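Long-range contact in DNA polymerase epsilon subunit 3 (Drosophila melanogaster, PDB 2BYK), which pairs with Chrac-16 in a histone-fold heterodimer that binds DNA and facilitates nucleosome sliding, and also serves as an accessory component of DNA polymerase epsilon: residues 44-48 and 72-78. Coordinates in Å, arbitrary orientation, origin at the centre of the assembly. Residue numbers count along the deposited sequence, not the author numbering.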
# COMPACT_ATOMS: atom_id res chain seq x y z
N PHE B 44 5.93 -1.74 -0.98
CA PHE B 44 5.08 -1.19 0.06
C PHE B 44 4.69 -2.29 1.03
O PHE B 44 4.91 -2.19 2.23
CB PHE B 44 3.79 -0.61 -0.51
CG PHE B 44 2.81 -0.20 0.54
CD1 PHE B 44 3.04 0.92 1.33
CD2 PHE B 44 1.67 -0.96 0.79
CE1 PHE B 44 2.16 1.28 2.36
CE2 PHE B 44 0.78 -0.61 1.82
CZ PHE B 44 1.03 0.51 2.60
N ALA B 45 4.11 -3.35 0.48
CA ALA B 45 3.67 -4.46 1.30
C ALA B 45 4.79 -5.12 2.13
O ALA B 45 4.58 -5.42 3.31
CB ALA B 45 2.98 -5.48 0.43
N ILE B 46 5.96 -5.33 1.53
CA ILE B 46 7.09 -5.95 2.24
C ILE B 46 7.55 -5.04 3.36
O ILE B 46 7.82 -5.48 4.48
CB ILE B 46 8.30 -6.17 1.31
CG1 ILE B 46 7.94 -7.13 0.18
CG2 ILE B 46 9.45 -6.78 2.09
CD1 ILE B 46 9.05 -7.28 -0.83
N PHE B 47 7.64 -3.76 3.04
CA PHE B 47 8.06 -2.74 3.97
C PHE B 47 7.12 -2.68 5.19
O PHE B 47 7.59 -2.69 6.33
CB PHE B 47 8.05 -1.38 3.27
CG PHE B 47 8.75 -0.29 4.05
CD1 PHE B 47 8.27 1.03 3.98
CD2 PHE B 47 9.90 -0.55 4.78
CE1 PHE B 47 8.94 2.07 4.62
CE2 PHE B 47 10.59 0.49 5.43
CZ PHE B 47 10.10 1.80 5.34
N VAL B 48 5.81 -2.63 4.93
CA VAL B 48 4.81 -2.55 6.01
C VAL B 48 4.81 -3.79 6.90
O VAL B 48 4.62 -3.70 8.11
CB VAL B 48 3.38 -2.35 5.45
CG1 VAL B 48 2.37 -2.30 6.58
CG2 VAL B 48 3.32 -1.06 4.66
N THR B 72 1.76 0.86 12.50
CA THR B 72 2.89 1.01 11.60
C THR B 72 2.52 1.91 10.42
O THR B 72 3.35 2.64 9.90
CB THR B 72 3.36 -0.35 11.08
OG1 THR B 72 3.87 -1.12 12.17
CG2 THR B 72 4.44 -0.19 10.03
N LEU B 73 1.26 1.85 9.99
CA LEU B 73 0.82 2.68 8.88
C LEU B 73 0.78 4.15 9.28
O LEU B 73 1.23 5.00 8.51
CB LEU B 73 -0.57 2.26 8.39
CG LEU B 73 -0.69 0.98 7.55
CD1 LEU B 73 -2.14 0.78 7.18
CD2 LEU B 73 0.15 1.09 6.29
N THR B 74 0.26 4.45 10.47
CA THR B 74 0.19 5.85 10.91
C THR B 74 1.61 6.33 11.13
O THR B 74 1.93 7.51 10.97
CB THR B 74 -0.60 6.03 12.25
OG1 THR B 74 0.18 5.56 13.35
CG2 THR B 74 -1.90 5.26 12.21
N GLU B 75 2.47 5.39 11.49
CA GLU B 75 3.87 5.62 11.76
C GLU B 75 4.69 5.86 10.49
O GLU B 75 5.69 6.57 10.51
CB GLU B 75 4.40 4.40 12.52
CG GLU B 75 5.87 4.37 12.85
CD GLU B 75 6.20 3.18 13.75
OE1 GLU B 75 5.86 3.25 14.96
OE2 GLU B 75 6.77 2.19 13.25
N LEU B 76 4.25 5.28 9.38
CA LEU B 76 4.95 5.46 8.12
C LEU B 76 4.37 6.64 7.34
O LEU B 76 4.72 6.85 6.18
CB LEU B 76 4.86 4.18 7.28
CG LEU B 76 5.65 2.99 7.83
CD1 LEU B 76 5.38 1.76 6.99
CD2 LEU B 76 7.13 3.32 7.83
N ASP B 77 3.51 7.41 8.00
CA ASP B 77 2.86 8.59 7.42
C ASP B 77 1.67 8.32 6.52
O ASP B 77 1.21 9.20 5.78
CB ASP B 77 3.88 9.44 6.66
CG ASP B 77 4.43 10.56 7.50
OD1 ASP B 77 4.91 10.27 8.62
OD2 ASP B 77 4.37 11.72 7.04
N PHE B 78 1.17 7.10 6.58
CA PHE B 78 0.01 6.73 5.80
C PHE B 78 -1.11 6.63 6.80
O PHE B 78 -1.71 5.57 6.97
CB PHE B 78 0.22 5.37 5.13
CG PHE B 78 1.32 5.35 4.12
CD1 PHE B 78 2.43 4.55 4.30
CD2 PHE B 78 1.24 6.14 2.98
CE1 PHE B 78 3.46 4.53 3.37
CE2 PHE B 78 2.25 6.13 2.03
CZ PHE B 78 3.37 5.33 2.23
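In the histone fold a long central helix is packed against a shorter helix that follows it, and residues 44-48 and 72-78 illustrate how the end of that shorter helix is seated. The projections here are apolar side chains. Leu73 sends CD2 into the hollow between Phe44 and Val48, one turn apart on helix 31-58, lying 3.8 Å from Phe44 CZ and 4.1 Å from Val48 CG1. Leu76, whose CA-to-CB bond points toward the long helix, fills the next hollow, between Phe47 and Val48: its CD2 is 3.9 Å from Phe47 CE1, its CD1 4.2 Å from Val48 CG2. The branched tip of Val48 thus fits between the two leucines. Beside it the helices come close enough for Thr72 to lay its methyl CG2 4.0 Å from Val48 O, while its hydroxyl turns back to Asp68 O.

A Schellman motif then ends helix 66-75. Asp77, with positive phi, is its C-prime residue, and the reversal brings Phe78 round to the long helix again. On the partner chain, Chrac-16, aromatic side-chain stacking reaches both Phe44 and Phe47, so these rings also belong to the heterodimer interface. Phe44 meets Phe78 in a T-shaped pair, its edge toward the Phe78 face, with planes at 83° and Phe44 CE1 3.6 Å from Phe78 CE1.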